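Local coordinates for protein esterase (Staphylococcus aureus subsp. aureus USA300_TCH1516, PDB 3D7R) that is a putative esterase of the alpha/beta hydrolase fold and probably hydrolyses ester bonds, its physiological substrate not being established, at residues 86-91 against 129-134; 97-102 against 124-129. All blocks are in the same frame, centred on the assembly; numbering follows the deposited sequence.

Contact 1. Residues 86-91 against 129-134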
# COMPACT_ATOMS: atom_id res chain seq x y z
N VAL A 86 8.75 9.22 10.61
CA VAL A 86 8.83 7.76 10.42
C VAL A 86 8.53 7.08 11.75
O VAL A 86 9.22 7.31 12.75
CB VAL A 86 10.20 7.28 9.88
CG1 VAL A 86 10.18 5.75 9.66
CG2 VAL A 86 10.56 7.97 8.55
N PHE A 87 7.49 6.26 11.78
CA PHE A 87 7.19 5.45 12.97
C PHE A 87 7.78 4.05 12.80
O PHE A 87 7.74 3.50 11.70
CB PHE A 87 5.68 5.36 13.18
CG PHE A 87 5.05 6.70 13.45
CD1 PHE A 87 4.97 7.18 14.76
CD2 PHE A 87 4.57 7.49 12.40
CE1 PHE A 87 4.41 8.45 15.02
CE2 PHE A 87 3.99 8.74 12.65
CZ PHE A 87 3.93 9.23 13.95
N ARG A 88 8.32 3.48 13.87
CA ARG A 88 8.74 2.09 13.83
C ARG A 88 8.04 1.32 14.93
O ARG A 88 7.94 1.81 16.06
CB ARG A 88 10.25 1.98 13.99
CG ARG A 88 11.03 2.66 12.85
CD ARG A 88 12.41 2.05 12.72
NE ARG A 88 13.32 2.86 11.91
CZ ARG A 88 14.54 2.47 11.56
NH1 ARG A 88 14.97 1.27 11.93
NH2 ARG A 88 15.31 3.28 10.84
N PHE A 89 7.54 0.14 14.59
CA PHE A 89 6.94 -0.76 15.54
C PHE A 89 7.85 -1.96 15.67
O PHE A 89 8.28 -2.54 14.66
CB PHE A 89 5.59 -1.30 15.05
CG PHE A 89 4.57 -0.25 14.67
CD1 PHE A 89 3.43 -0.07 15.45
CD2 PHE A 89 4.73 0.51 13.51
CE1 PHE A 89 2.47 0.89 15.10
CE2 PHE A 89 3.79 1.46 13.14
CZ PHE A 89 2.65 1.65 13.94
N ASN A 90 8.12 -2.37 16.91
CA ASN A 90 8.79 -3.65 17.11
C ASN A 90 8.26 -4.33 18.37
O ASN A 90 7.70 -3.69 19.26
CB ASN A 90 10.33 -3.54 17.06
CG ASN A 90 10.88 -2.46 17.96
OD1 ASN A 90 10.65 -2.46 19.18
ND2 ASN A 90 11.64 -1.53 17.38
N PHE A 91 8.44 -5.64 18.42
CA PHE A 91 7.89 -6.45 19.51
C PHE A 91 9.00 -7.39 20.02
O PHE A 91 9.76 -7.96 19.22
CB PHE A 91 6.68 -7.24 19.01
CG PHE A 91 5.94 -8.01 20.09
CD1 PHE A 91 5.36 -7.35 21.16
CD2 PHE A 91 5.81 -9.39 20.01
CE1 PHE A 91 4.66 -8.07 22.16
CE2 PHE A 91 5.13 -10.12 21.00
CZ PHE A 91 4.56 -9.45 22.07
N GLU A 129 10.51 -5.64 12.44
CA GLU A 129 10.24 -4.25 12.76
C GLU A 129 9.51 -3.60 11.59
O GLU A 129 10.03 -3.57 10.46
CB GLU A 129 11.53 -3.50 13.04
CG GLU A 129 11.33 -2.03 13.28
CD GLU A 129 12.59 -1.37 13.78
OE1 GLU A 129 13.45 -1.03 12.93
OE2 GLU A 129 12.69 -1.16 15.01
N VAL A 130 8.31 -3.08 11.85
CA VAL A 130 7.51 -2.46 10.78
C VAL A 130 7.80 -0.96 10.75
O VAL A 130 7.72 -0.28 11.79
CB VAL A 130 6.02 -2.72 10.97
CG1 VAL A 130 5.17 -1.91 9.94
CG2 VAL A 130 5.74 -4.22 10.85
N VAL A 131 8.16 -0.47 9.57
CA VAL A 131 8.56 0.94 9.42
C VAL A 131 7.51 1.67 8.58
O VAL A 131 7.25 1.31 7.42
CB VAL A 131 9.97 1.06 8.79
CG1 VAL A 131 10.40 2.54 8.67
CG2 VAL A 131 11.02 0.27 9.62
N LEU A 132 6.93 2.70 9.19
CA LEU A 132 5.83 3.47 8.61
C LEU A 132 6.26 4.92 8.34
O LEU A 132 6.13 5.77 9.20
CB LEU A 132 4.62 3.45 9.57
CG LEU A 132 3.35 4.25 9.21
CD1 LEU A 132 2.75 3.78 7.89
CD2 LEU A 132 2.31 4.23 10.35
N PRO A 133 6.78 5.19 7.12
CA PRO A 133 7.04 6.58 6.68
C PRO A 133 5.77 7.37 6.31
O PRO A 133 4.92 6.86 5.58
CB PRO A 133 7.93 6.40 5.46
CG PRO A 133 7.50 5.05 4.88
CD PRO A 133 7.16 4.20 6.10
N ILE A 134 5.64 8.58 6.84
CA ILE A 134 4.52 9.45 6.45
C ILE A 134 5.01 10.26 5.24
O ILE A 134 5.47 11.38 5.38
CB ILE A 134 4.05 10.34 7.63
CG1 ILE A 134 3.79 9.50 8.90
CG2 ILE A 134 2.81 11.15 7.25
CD1 ILE A 134 2.83 8.28 8.72

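Contact 2. Residues 97-102 against 124-129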
# COMPACT_ATOMS: atom_id res chain seq x y z
N LYS A 97 15.17 -7.74 11.22
CA LYS A 97 14.49 -7.77 9.93
C LYS A 97 13.44 -6.66 9.88
O LYS A 97 12.79 -6.38 10.89
CB LYS A 97 13.85 -9.15 9.68
CG LYS A 97 14.87 -10.31 9.63
CD LYS A 97 14.23 -11.67 9.44
CE LYS A 97 13.29 -12.09 10.62
NZ LYS A 97 13.97 -12.41 11.92
N LYS A 98 13.28 -6.03 8.72
CA LYS A 98 12.37 -4.89 8.58
C LYS A 98 11.29 -5.12 7.53
O LYS A 98 11.55 -5.74 6.49
CB LYS A 98 13.14 -3.63 8.16
CG LYS A 98 14.52 -3.41 8.81
CD LYS A 98 14.40 -2.90 10.23
CE LYS A 98 15.77 -2.52 10.81
NZ LYS A 98 15.68 -2.50 12.30
N ILE A 99 10.10 -4.57 7.79
CA ILE A 99 9.07 -4.39 6.75
C ILE A 99 8.92 -2.88 6.52
O ILE A 99 8.55 -2.14 7.43
CB ILE A 99 7.70 -4.98 7.13
CG1 ILE A 99 7.77 -6.51 7.22
CG2 ILE A 99 6.62 -4.56 6.10
CD1 ILE A 99 6.61 -7.16 8.02
N LEU A 100 9.26 -2.44 5.31
CA LEU A 100 8.97 -1.06 4.91
C LEU A 100 7.52 -1.03 4.49
O LEU A 100 7.17 -1.57 3.43
CB LEU A 100 9.89 -0.63 3.75
CG LEU A 100 9.70 0.80 3.20
CD1 LEU A 100 9.69 1.85 4.34
CD2 LEU A 100 10.78 1.13 2.17
N TYR A 101 6.67 -0.39 5.29
CA TYR A 101 5.23 -0.41 5.01
C TYR A 101 4.75 0.89 4.37
O TYR A 101 4.86 1.95 4.99
CB TYR A 101 4.40 -0.72 6.28
CG TYR A 101 2.97 -1.09 5.90
CD1 TYR A 101 2.57 -2.43 5.79
CD2 TYR A 101 2.04 -0.10 5.59
CE1 TYR A 101 1.28 -2.76 5.41
CE2 TYR A 101 0.76 -0.42 5.21
CZ TYR A 101 0.39 -1.75 5.11
OH TYR A 101 -0.88 -2.05 4.72
N ILE A 102 4.18 0.78 3.16
CA ILE A 102 3.68 1.95 2.40
C ILE A 102 2.14 1.97 2.48
O ILE A 102 1.47 1.16 1.83
CB ILE A 102 4.16 1.93 0.92
CG1 ILE A 102 5.68 1.65 0.79
CG2 ILE A 102 3.76 3.23 0.21
CD1 ILE A 102 6.62 2.60 1.60
N LEU A 124 3.51 -8.01 15.61
CA LEU A 124 3.42 -9.07 16.59
C LEU A 124 3.41 -10.46 15.96
O LEU A 124 3.93 -11.41 16.57
CB LEU A 124 2.19 -8.87 17.49
CG LEU A 124 2.42 -8.06 18.79
CD1 LEU A 124 2.84 -6.63 18.51
CD2 LEU A 124 1.16 -8.09 19.65
N SER A 125 2.84 -10.59 14.76
CA SER A 125 2.82 -11.89 14.06
C SER A 125 4.11 -12.27 13.34
O SER A 125 4.50 -13.45 13.33
CB SER A 125 1.65 -11.97 13.07
OG SER A 125 0.43 -11.72 13.74
N THR A 126 4.75 -11.30 12.70
CA THR A 126 5.95 -11.58 11.91
C THR A 126 7.24 -11.47 12.73
O THR A 126 8.26 -12.09 12.39
CB THR A 126 6.07 -10.63 10.71
OG1 THR A 126 6.22 -9.29 11.20
CG2 THR A 126 4.79 -10.70 9.83
N LEU A 127 7.19 -10.65 13.79
CA LEU A 127 8.39 -10.26 14.53
C LEU A 127 9.47 -9.62 13.65
O LEU A 127 10.66 -9.75 13.93
CB LEU A 127 8.96 -11.45 15.33
CG LEU A 127 7.97 -12.05 16.33
CD1 LEU A 127 8.63 -13.21 17.08
CD2 LEU A 127 7.48 -10.96 17.29
N TYR A 128 9.03 -8.93 12.59
CA TYR A 128 9.84 -7.93 11.91
C TYR A 128 9.55 -6.57 12.54
O TYR A 128 8.48 -6.36 13.11
CB TYR A 128 9.44 -7.85 10.43
CG TYR A 128 9.94 -8.99 9.55
CD1 TYR A 128 9.80 -10.33 9.94
CD2 TYR A 128 10.51 -8.72 8.32
CE1 TYR A 128 10.24 -11.37 9.12
CE2 TYR A 128 10.97 -9.76 7.48
CZ TYR A 128 10.83 -11.06 7.89
OH TYR A 128 11.28 -12.08 7.08
N GLU A 129 10.51 -5.64 12.44
CA GLU A 129 10.24 -4.25 12.76
C GLU A 129 9.51 -3.60 11.59
O GLU A 129 10.03 -3.57 10.46
CB GLU A 129 11.53 -3.50 13.04
CG GLU A 129 11.33 -2.03 13.28
CD GLU A 129 12.59 -1.37 13.78
OE1 GLU A 129 13.45 -1.03 12.93
OE2 GLU A 129 12.69 -1.16 15.01
O HOH W 1 13.25 -8.92 13.34
O HOH W 2 12.31 -12.48 13.94

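Contact 1. Residues 86-91 against 129-134
R88 and N90 hold the carboxylate of E129 between them, each taking a different oxygen. The guanidinium stands almost upright against the carboxylate, the two planes 84° apart, and R88 NH1 bonds to E129 OE1 at 2.9 Å on its syn side, a salt bridge that lies in the guanidinium plane. N90 comes in alongside E129 instead, its amide nearly coplanar with the carboxylate, and N90 ND2 reaches the anti lone pair of E129 OE2 at 2.6 Å. E129 can serve both because its chain runs out extended, CG anti to the backbone N (chi1 176°). R88 NH2 turns to E160 on helix 143-161, and N90 ND2 also meets E77 of strand 75-81, through a hydrogen bond.

Strands 84-90 and 129-133 run antiparallel here, and F87 with L132 and F89 with V130 are hydrogen-bonded pairs. V131 lies beside R88, CG2 against the aliphatic CD, and its other methyl is pressed on V86, with CG1 to CG1 at a tight 3.4 Å. On the opposite face, F87 turns its ring edge to I134, CE2 lying 3.8 Å from CG1, while F89 sets its ring edge against L132 CB, 4.2 Å from CE2. W116 of helix 113-126 meets both rings.

The F87 and F89 face is thus apolar in its side chains, while the R88 face mixes charges with the methyls of V86 and V131. E129 and E160 probably offset the charge of R88, whose side chain lies about 3 Å from a bound sodium ion; R88 and K98 probably do so for E129.

Contact 2. Residues 97-102 against 124-129
K97 lies across the ring of Y128, and its side chain can be followed over that ring from root to tip. CB sits above one face, 3.7 Å from the ring centroid and 16° off the normal, a CH-pi contact. With chi2 at 178° the chain first runs on extended; CD then reaches the phenol end, 3.8 Å from Y128 CZ. A bend at chi3 (-63°) turns it back, bringing CE to 3.5 Å from Y128 CE1. Beyond a second bend NZ leaves the ring for water 2, which in turn donates to L127 O. Water 1 makes a similar bridge from K97 N to the same carbonyl. The ring is held at its far end too, its hydroxyl bonding to D319.

Around the ring, I99 crosses Y128 at about a right angle, CG1 being 3.7 Å from CD2, and meets T126 tip to tip. T126 OG1 accepts from Y128 N, forming an ST turn just where helix 113-126 ends and L127 takes a positive phi; the same hydroxyl is tied back to I122 O.

Past this turn the chain enters the sheet. E129 N bonds to K97 O and I99 N to E129 O, both at 2.9 Å, in a parallel pairing centred on K98. K98 lies side by side with E129, and K98 NZ forms a salt bridge to E129 OE1 at 2.7 Å, coming from above the carboxylate plane; R88 and N90 of strand 84-90 also hold that carboxylate, and I95 O is a further partner of the amine.

The contact closes a beta-alpha-beta crossover, strand 98-102 to helix 113-126 to strand 129-133. Helix 305-318 packs on I99, T126 and Y128 through I314 and I318, while K98 faces helix 143-161 on the sheet's other side.

Both contacts are largely buried and share strand 129-133, contact 1 along its antiparallel border with strand 84-90 and contact 2 at the start of its parallel border with strand 98-102. Contact 2 is nested within the chain loop that contact 1 closes, and their centres are 8 Å apart. E129 joins them, its OE1 serving a basic residue from each flanking strand; V131 probably continues the backbone bonding with I99 and Y101. Contact 1 is strand against strand, with regular pairing and a helix over each face. Contact 2 lies where a helix hands over to a strand, and there a turn, a lysine laid on a tyrosine and bridging waters replace much of that regularity.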